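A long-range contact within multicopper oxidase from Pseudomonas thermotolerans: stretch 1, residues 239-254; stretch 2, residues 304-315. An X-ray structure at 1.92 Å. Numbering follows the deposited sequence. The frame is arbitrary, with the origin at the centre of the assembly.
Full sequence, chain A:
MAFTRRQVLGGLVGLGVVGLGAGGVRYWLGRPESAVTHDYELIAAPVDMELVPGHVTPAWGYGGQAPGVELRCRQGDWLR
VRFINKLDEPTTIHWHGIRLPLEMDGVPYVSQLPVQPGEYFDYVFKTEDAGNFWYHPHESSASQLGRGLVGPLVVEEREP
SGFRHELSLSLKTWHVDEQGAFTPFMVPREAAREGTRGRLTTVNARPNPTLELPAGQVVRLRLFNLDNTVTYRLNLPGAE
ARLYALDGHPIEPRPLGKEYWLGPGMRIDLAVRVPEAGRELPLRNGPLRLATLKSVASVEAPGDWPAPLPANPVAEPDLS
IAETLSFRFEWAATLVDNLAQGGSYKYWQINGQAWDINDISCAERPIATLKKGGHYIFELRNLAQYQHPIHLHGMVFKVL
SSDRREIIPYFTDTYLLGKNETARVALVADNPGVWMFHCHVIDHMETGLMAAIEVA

Stretch 1 239-254: AEARLYALDGHPIEPR
Stretch 2 304-315: DWPAPLPANPVA

Stretch 1 is a β-hairpin. Its first strand runs to Leu246, Asp247 and Gly248 make the turn with positive phi (59/49 and 70/19), and the second strand returns through Arg254. The ladder is set by Leu246 N to His249 O at 3.0 Å, His249 N to Leu246 O at 3.2 Å, Ile251 N to Tyr244 O at 2.9 Å, and Leu243 N to Arg254 O at 2.6 Å. Stretch 2 has no regular helix or strand. From Trp305 to Asn312, phi stays between -50° and -62° and psi between 131° and 162°, an extended, polyproline-like path in which Pro306, Pro308 and Pro310 have no amide hydrogen to donate; Pro313 (-77/70) ends the run. It runs alongside the hairpin, parallel to the first strand and antiparallel to the second, with CA atoms of Arg242 and Trp305 9.1 Å apart, Glu252 and Pro308 5.9 Å, Pro250 and Leu309 5.4 Å, and His249 and Asn312 6.4 Å. Together the surfaces bury 732 Å².

At the start of stretch 2, Trp305 (chi1 -70°, chi2 101°) points toward the hairpin. Arg242, m at chi1 and t at chi2 and chi3, places its CD over one face of the Trp305 indole: CD sits 3.5 Å from the centroid of the six-membered ring, 11° off the normal, a CH-π contact. The guanidinium adds little, since Arg242 CZ is 5.1 Å from the five-membered-ring centroid of Trp305. At the indole edge, Glu240 O lies 3.7 Å from Trp305 CH2.

Tyr244 (chi1 -89°, chi2 61°) supplies the one hydrogen bond between the stretches, its OH donating to Pro306 O at 2.8 Å. Pro306 O lies near the plane of the phenol ring, at its edge. The side chain also packs on apolar neighbours: Tyr244 CE2 is 4.0 Å from Pro306 CB, and Tyr244 CB is 4.0 Å from Leu309 CD1.

Leu309 (m, t) points toward the hairpin. Its CB meets Pro250 CG at 3.5 Å, while its CD1 reaches Ala245 CB at 4.4 Å. Pro250, ring C-gamma exo, also places CG 3.3 Å from Pro310 O, so this proline packs against both side chain and backbone. Farther along the returning strand, Pro253 CD rests 3.8 Å from Pro308 CG.

Near the turn, Asn312 (chi1 -72°, chi2 -38°) brings ND2 within 2.9 Å of Gly248 O, but the angle is too poor for a hydrogen bond; both polar ends of this amide are satisfied elsewhere in the structure. His249 (chi1 -65°, chi2 -85°) starts sideways, yet its ring end approaches stretch 2, with CE1 3.8 Å from Val314 CG2.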

ATOM      1  N   ALA A 239      -6.697  19.325  14.335  1.00 65.71           N
ATOM      2  CA  ALA A 239      -6.082  18.402  15.291  1.00 53.89           C
ATOM      3  C   ALA A 239      -4.595  18.561  15.187  1.00 55.48           C
ATOM      4  O   ALA A 239      -4.104  19.003  14.144  1.00 63.12           O
ATOM      5  CB  ALA A 239      -6.466  16.975  14.974  1.00 67.17           C
ATOM      6  N   GLU A 240      -3.872  18.249  16.267  1.00 53.94           N
ATOM      7  CA  GLU A 240      -2.391  18.131  16.223  1.00 56.34           C
ATOM      8  C   GLU A 240      -2.129  16.765  15.725  1.00 44.66           C
ATOM      9  O   GLU A 240      -2.487  15.814  16.413  1.00 51.67           O
ATOM     10  CB  GLU A 240      -1.752  18.108  17.606  1.00 60.03           C
ATOM     11  CG  GLU A 240      -1.400  19.421  18.217  1.00 70.62           C
ATOM     12  CD  GLU A 240      -0.579  19.135  19.431  1.00 79.19           C
ATOM     13  OE1 GLU A 240      -1.197  18.623  20.406  1.00 75.79           O
ATOM     14  OE2 GLU A 240       0.672  19.346  19.354  1.00 72.87           O
ATOM     15  N   ALA A 241      -1.473  16.638  14.590  1.00 51.21           N
ATOM     16  CA  ALA A 241      -1.240  15.326  14.002  1.00 52.43           C
ATOM     17  C   ALA A 241       0.209  15.238  13.551  1.00 46.61           C
ATOM     18  O   ALA A 241       0.770  16.196  13.023  1.00 44.85           O
ATOM     19  CB  ALA A 241      -2.240  15.055  12.864  1.00 60.70           C
ATOM     20  N   ARG A 242       0.836  14.119  13.870  1.00 42.17           N
ATOM     21  CA  ARG A 242       2.244  13.913  13.553  1.00 44.89           C
ATOM     22  C   ARG A 242       2.442  12.638  12.798  1.00 39.45           C
ATOM     23  O   ARG A 242       1.909  11.638  13.114  1.00 43.00           O
ATOM     24  CB  ARG A 242       3.055  13.862  14.840  1.00 50.46           C
ATOM     25  CG  ARG A 242       3.144  15.218  15.462  1.00 50.07           C
ATOM     26  CD  ARG A 242       3.751  15.154  16.833  1.00 59.27           C
ATOM     27  NE  ARG A 242       4.380  16.422  17.140  1.00 65.08           N
ATOM     28  CZ  ARG A 242       5.706  16.650  17.230  1.00 90.19           C
ATOM     29  NH1 ARG A 242       6.622  15.677  17.047  1.00 87.03           N
ATOM     30  NH2 ARG A 242       6.139  17.888  17.511  1.00 92.81           N
ATOM     31  N   LEU A 243       3.227  12.698  11.757  1.00 39.99           N
ATOM     32  CA  LEU A 243       3.584  11.561  11.026  1.00 38.40           C
ATOM     33  C   LEU A 243       4.673  10.831  11.808  1.00 36.41           C
ATOM     34  O   LEU A 243       5.602  11.445  12.256  1.00 40.36           O
ATOM     35  CB  LEU A 243       4.055  12.003   9.673  1.00 41.41           C
ATOM     36  CG  LEU A 243       2.922  12.616   8.828  1.00 36.71           C
ATOM     37  CD1 LEU A 243       3.515  13.197   7.554  1.00 45.93           C
ATOM     38  CD2 LEU A 243       1.896  11.562   8.482  1.00 40.17           C
ATOM     39  N   TYR A 244       4.502   9.530  11.981  1.00 33.69           N
ATOM     40  CA  TYR A 244       5.524   8.693  12.641  1.00 38.68           C
ATOM     41  C   TYR A 244       6.135   7.652  11.765  1.00 42.35           C
ATOM     42  O   TYR A 244       7.228   7.101  12.091  1.00 45.90           O
ATOM     43  CB  TYR A 244       4.934   7.984  13.818  1.00 36.80           C
ATOM     44  CG  TYR A 244       5.008   8.760  15.108  1.00 39.33           C
ATOM     45  CD1 TYR A 244       4.385   9.983  15.226  1.00 35.92           C
ATOM     46  CD2 TYR A 244       5.754   8.310  16.156  1.00 43.33           C
ATOM     47  CE1 TYR A 244       4.449  10.716  16.408  1.00 41.94           C
ATOM     48  CE2 TYR A 244       5.848   9.002  17.333  1.00 38.67           C
ATOM     49  CZ  TYR A 244       5.181  10.182  17.465  1.00 46.74           C
ATOM     50  OH  TYR A 244       5.293  10.805  18.621  1.00 45.17           O
ATOM     51  N   ALA A 245       5.425   7.302  10.707  1.00 36.78           N
ATOM     52  CA  ALA A 245       5.943   6.358   9.733  1.00 37.51           C
ATOM     53  C   ALA A 245       5.240   6.446   8.416  1.00 33.91           C
ATOM     54  O   ALA A 245       4.028   6.690   8.361  1.00 39.50           O
ATOM     55  CB  ALA A 245       5.763   4.947  10.233  1.00 41.95           C
ATOM     56  N   LEU A 246       5.996   6.124   7.377  1.00 37.64           N
ATOM     57  CA  LEU A 246       5.494   6.135   5.968  1.00 39.17           C
ATOM     58  C   LEU A 246       5.823   4.833   5.260  1.00 40.84           C
ATOM     59  O   LEU A 246       7.042   4.405   5.179  1.00 35.14           O
ATOM     60  CB  LEU A 246       6.098   7.274   5.198  1.00 38.38           C
ATOM     61  CG  LEU A 246       6.272   8.612   5.861  1.00 40.23           C
ATOM     62  CD1 LEU A 246       7.139   9.542   4.964  1.00 43.39           C
ATOM     63  CD2 LEU A 246       4.911   9.196   6.199  1.00 42.43           C
ATOM     64  N   ASP A 247       4.747   4.182   4.794  1.00 40.89           N
ATOM     65  CA  ASP A 247       4.848   2.982   3.981  1.00 42.72           C
ATOM     66  C   ASP A 247       5.620   1.928   4.801  1.00 43.75           C
ATOM     67  O   ASP A 247       6.555   1.301   4.341  1.00 47.40           O
ATOM     68  CB  ASP A 247       5.514   3.347   2.650  1.00 45.22           C
ATOM     69  CG  ASP A 247       4.844   4.591   1.988  1.00 45.59           C
ATOM     70  OD1 ASP A 247       3.633   4.612   1.848  1.00 46.56           O
ATOM     71  OD2 ASP A 247       5.530   5.584   1.693  1.00 47.54           O
ATOM     72  N   GLY A 248       5.173   1.777   6.038  1.00 51.05           N
ATOM     73  CA  GLY A 248       5.709   0.772   7.010  1.00 47.75           C
ATOM     74  C   GLY A 248       7.115   1.014   7.558  1.00 42.25           C
ATOM     75  O   GLY A 248       7.761   0.081   8.056  1.00 42.41           O
ATOM     76  N   HIS A 249       7.627   2.246   7.467  1.00 40.48           N
ATOM     77  CA  HIS A 249       8.970   2.546   7.965  1.00 40.77           C
ATOM     78  C   HIS A 249       9.022   3.840   8.752  1.00 47.42           C
ATOM     79  O   HIS A 249       8.594   4.887   8.265  1.00 35.65           O
ATOM     80  CB  HIS A 249       9.923   2.586   6.847  1.00 43.87           C
ATOM     81  CG  HIS A 249      10.073   1.273   6.218  1.00 48.61           C
ATOM     82  ND1 HIS A 249      10.937   0.309   6.680  1.00 47.87           N
ATOM     83  CD2 HIS A 249       9.362   0.708   5.231  1.00 46.41           C
ATOM     84  CE1 HIS A 249      10.799  -0.775   5.937  1.00 42.55           C
ATOM     85  NE2 HIS A 249       9.842  -0.551   5.054  1.00 39.52           N
ATOM     86  N   PRO A 250       9.477   3.761  10.002  1.00 43.20           N
ATOM     87  CA  PRO A 250       9.469   4.900  10.899  1.00 43.59           C
ATOM     88  C   PRO A 250      10.193   6.137  10.411  1.00 41.47           C
ATOM     89  O   PRO A 250      11.116   6.015   9.644  1.00 41.91           O
ATOM     90  CB  PRO A 250      10.211   4.345  12.097  1.00 46.20           C
ATOM     91  CG  PRO A 250       9.686   2.910  12.136  1.00 44.51           C
ATOM     92  CD  PRO A 250       9.832   2.518  10.716  1.00 44.84           C
ATOM     93  N   ILE A 251       9.773   7.325  10.810  1.00 44.35           N
ATOM     94  CA  ILE A 251      10.563   8.523  10.440  1.00 47.64           C
ATOM     95  C   ILE A 251      10.800   9.229  11.777  1.00 44.88           C
ATOM     96  O   ILE A 251      10.190   8.862  12.818  1.00 42.83           O
ATOM     97  CB  ILE A 251       9.835   9.477   9.409  1.00 47.51           C
ATOM     98  CG1 ILE A 251       8.434   9.855   9.926  1.00 47.68           C
ATOM     99  CG2 ILE A 251       9.835   8.886   7.941  1.00 46.25           C
ATOM    100  CD1 ILE A 251       7.615  10.732   8.991  1.00 45.38           C
ATOM    101  N   GLU A 252      11.666  10.243  11.744  1.00 44.91           N
ATOM    102  CA  GLU A 252      11.645  11.276  12.769  1.00 43.11           C
ATOM    103  C   GLU A 252      10.245  11.893  12.720  1.00 45.29           C
ATOM    104  O   GLU A 252       9.821  12.429  11.679  1.00 47.96           O
ATOM    105  CB  GLU A 252      12.716  12.354  12.558  1.00 51.45           C
ATOM    106  CG  GLU A 252      12.751  13.446  13.635  1.00 52.42           C
ATOM    107  CD  GLU A 252      13.053  12.882  15.026  1.00 65.85           C
ATOM    108  OE1 GLU A 252      13.847  11.910  15.177  1.00 62.74           O
ATOM    109  OE2 GLU A 252      12.456  13.403  15.986  1.00 82.39           O
ATOM    110  N   PRO A 253       9.496  11.794  13.833  1.00 45.59           N
ATOM    111  CA  PRO A 253       8.178  12.369  13.795  1.00 43.23           C
ATOM    112  C   PRO A 253       8.174  13.848  13.424  1.00 46.02           C
ATOM    113  O   PRO A 253       9.046  14.561  13.864  1.00 45.95           O
ATOM    114  CB  PRO A 253       7.625  12.126  15.202  1.00 42.83           C
ATOM    115  CG  PRO A 253       8.448  11.065  15.738  1.00 47.87           C
ATOM    116  CD  PRO A 253       9.772  11.128  15.106  1.00 43.73           C
ATOM    117  N   ARG A 254       7.141  14.256  12.681  1.00 49.25           N
ATOM    118  CA  ARG A 254       7.003  15.555  11.964  1.00 47.82           C
ATOM    119  C   ARG A 254       5.506  15.845  11.975  1.00 54.44           C
ATOM    120  O   ARG A 254       4.694  14.870  11.778  1.00 51.49           O
ATOM    121  CB  ARG A 254       7.370  15.275  10.512  1.00 52.84           C
ATOM    122  CG  ARG A 254       8.069  16.329   9.760  1.00 57.10           C
ATOM    123  CD  ARG A 254       8.587  15.756   8.413  1.00 63.35           C
ATOM    124  NE  ARG A 254       7.643  15.156   7.422  1.00 56.19           N
ATOM    125  CZ  ARG A 254       8.006  14.190   6.543  1.00 48.70           C
ATOM    126  NH1 ARG A 254       9.239  13.651   6.533  1.00 49.96           N
ATOM    127  NH2 ARG A 254       7.151  13.720   5.653  1.00 45.05           N
ATOM    128  N   ASP A 304       1.889  11.256  26.723  1.00 54.56           N
ATOM    129  CA  ASP A 304       2.755  12.124  25.920  1.00 62.38           C
ATOM    130  C   ASP A 304       2.868  11.502  24.529  1.00 53.63           C
ATOM    131  O   ASP A 304       2.494  10.330  24.278  1.00 55.25           O
ATOM    132  CB  ASP A 304       4.153  12.329  26.575  1.00 71.51           C
ATOM    133  CG  ASP A 304       4.570  13.842  26.704  1.00 87.87           C
ATOM    134  OD1 ASP A 304       4.450  14.660  25.740  1.00 89.14           O
ATOM    135  OD2 ASP A 304       5.040  14.200  27.803  1.00 80.06           O
ATOM    136  N   TRP A 305       3.370  12.319  23.616  1.00 53.09           N
ATOM    137  CA  TRP A 305       3.775  11.881  22.279  1.00 52.35           C
ATOM    138  C   TRP A 305       4.713  10.706  22.459  1.00 50.52           C
ATOM    139  O   TRP A 305       5.572  10.801  23.300  1.00 53.70           O
ATOM    140  CB  TRP A 305       4.482  13.045  21.518  1.00 51.78           C
ATOM    141  CG  TRP A 305       3.516  14.103  21.168  1.00 55.71           C
ATOM    142  CD1 TRP A 305       3.355  15.247  21.807  1.00 51.59           C
ATOM    143  CD2 TRP A 305       2.508  14.032  20.146  1.00 53.70           C
ATOM    144  NE1 TRP A 305       2.326  15.932  21.258  1.00 68.20           N
ATOM    145  CE2 TRP A 305       1.786  15.206  20.221  1.00 63.48           C
ATOM    146  CE3 TRP A 305       2.163  13.074  19.174  1.00 48.32           C
ATOM    147  CZ2 TRP A 305       0.705  15.496  19.340  1.00 66.45           C
ATOM    148  CZ3 TRP A 305       1.082  13.335  18.290  1.00 45.83           C
ATOM    149  CH2 TRP A 305       0.368  14.552  18.376  1.00 50.32           C
ATOM    150  N   PRO A 306       4.492   9.579  21.742  1.00 54.17           N
ATOM    151  CA  PRO A 306       5.541   8.525  21.762  1.00 45.57           C
ATOM    152  C   PRO A 306       6.928   8.935  21.261  1.00 46.77           C
ATOM    153  O   PRO A 306       7.086   9.806  20.452  1.00 52.64           O
ATOM    154  CB  PRO A 306       4.927   7.428  20.886  1.00 44.01           C
ATOM    155  CG  PRO A 306       3.463   7.515  21.239  1.00 49.20           C
ATOM    156  CD  PRO A 306       3.179   9.022  21.290  1.00 51.97           C
ATOM    157  N   ALA A 307       7.960   8.303  21.737  1.00 47.94           N
ATOM    158  CA  ALA A 307       9.267   8.422  21.081  1.00 45.10           C
ATOM    159  C   ALA A 307       9.173   7.948  19.592  1.00 47.30           C
ATOM    160  O   ALA A 307       8.203   7.267  19.223  1.00 47.22           O
ATOM    161  CB  ALA A 307      10.254   7.556  21.798  1.00 51.49           C
ATOM    162  N   PRO A 308      10.179   8.329  18.747  1.00 43.33           N
ATOM    163  CA  PRO A 308      10.285   7.815  17.381  1.00 42.40           C
ATOM    164  C   PRO A 308      10.196   6.317  17.377  1.00 46.88           C
ATOM    165  O   PRO A 308      10.821   5.682  18.207  1.00 52.09           O
ATOM    166  CB  PRO A 308      11.676   8.262  16.923  1.00 39.63           C
ATOM    167  CG  PRO A 308      11.965   9.511  17.744  1.00 47.90           C
ATOM    168  CD  PRO A 308      11.027   9.526  18.950  1.00 40.81           C
ATOM    169  N   LEU A 309       9.412   5.743  16.481  1.00 44.63           N
ATOM    170  CA  LEU A 309       9.466   4.304  16.267  1.00 37.84           C
ATOM    171  C   LEU A 309      10.894   3.904  15.874  1.00 42.17           C
ATOM    172  O   LEU A 309      11.575   4.622  15.102  1.00 50.48           O
ATOM    173  CB  LEU A 309       8.419   3.874  15.243  1.00 41.48           C
ATOM    174  CG  LEU A 309       6.972   4.167  15.709  1.00 39.59           C
ATOM    175  CD1 LEU A 309       6.004   4.153  14.508  1.00 45.97           C
ATOM    176  CD2 LEU A 309       6.510   3.165  16.742  1.00 45.43           C
ATOM    177  N   PRO A 310      11.399   2.806  16.444  1.00 50.63           N
ATOM    178  CA  PRO A 310      12.710   2.311  16.025  1.00 43.55           C
ATOM    179  C   PRO A 310      12.747   1.898  14.554  1.00 46.35           C
ATOM    180  O   PRO A 310      11.821   1.271  14.019  1.00 46.32           O
ATOM    181  CB  PRO A 310      12.915   1.098  16.879  1.00 48.82           C
ATOM    182  CG  PRO A 310      11.586   0.801  17.571  1.00 49.14           C
ATOM    183  CD  PRO A 310      10.728   1.956  17.476  1.00 46.91           C
ATOM    184  N   ALA A 311      13.844   2.239  13.899  1.00 42.46           N
ATOM    185  CA  ALA A 311      14.026   1.899  12.502  1.00 41.40           C
ATOM    186  C   ALA A 311      13.868   0.396  12.321  1.00 52.76           C
ATOM    187  O   ALA A 311      14.342  -0.394  13.084  1.00 54.04           O
ATOM    188  CB  ALA A 311      15.387   2.363  12.013  1.00 50.13           C
ATOM    189  N   ASN A 312      13.134   0.006  11.311  1.00 52.99           N
ATOM    190  CA  ASN A 312      13.234  -1.370  10.786  1.00 47.54           C
ATOM    191  C   ASN A 312      14.660  -1.747  10.300  1.00 41.75           C
ATOM    192  O   ASN A 312      15.415  -0.858   9.914  1.00 38.85           O
ATOM    193  CB  ASN A 312      12.179  -1.471   9.726  1.00 35.41           C
ATOM    194  CG  ASN A 312      10.847  -1.513  10.360  1.00 40.44           C
ATOM    195  OD1 ASN A 312      10.715  -2.130  11.402  1.00 39.17           O
ATOM    196  ND2 ASN A 312       9.870  -0.820   9.813  1.00 39.47           N
ATOM    197  N   PRO A 313      15.032  -3.038  10.358  1.00 42.62           N
ATOM    198  CA  PRO A 313      16.346  -3.513   9.968  1.00 46.92           C
ATOM    199  C   PRO A 313      16.542  -3.606   8.442  1.00 54.60           C
ATOM    200  O   PRO A 313      16.668  -4.700   7.887  1.00 49.91           O
ATOM    201  CB  PRO A 313      16.402  -4.933  10.593  1.00 43.98           C
ATOM    202  CG  PRO A 313      14.985  -5.385  10.514  1.00 47.53           C
ATOM    203  CD  PRO A 313      14.210  -4.159  10.917  1.00 49.62           C
ATOM    204  N   VAL A 314      16.608  -2.453   7.796  1.00 60.38           N
ATOM    205  CA  VAL A 314      16.744  -2.352   6.359  1.00 53.21           C
ATOM    206  C   VAL A 314      18.189  -2.002   6.071  1.00 52.79           C
ATOM    207  O   VAL A 314      18.843  -1.317   6.805  1.00 57.93           O
ATOM    208  CB  VAL A 314      15.853  -1.237   5.838  1.00 52.61           C
ATOM    209  CG1 VAL A 314      15.707  -1.342   4.341  1.00 69.68           C
ATOM    210  CG2 VAL A 314      14.504  -1.262   6.490  1.00 62.08           C
ATOM    211  N   ALA A 315      18.681  -2.484   4.954  1.00 60.26           N
ATOM    212  CA  ALA A 315      20.079  -2.345   4.615  1.00 61.50           C
ATOM    213  C   ALA A 315      20.350  -0.905   4.151  1.00 69.04           C
ATOM    214  O   ALA A 315      19.822  -0.470   3.150  1.00 66.63           O
ATOM    215  CB  ALA A 315      20.439  -3.390   3.536  1.00 55.91           C
TER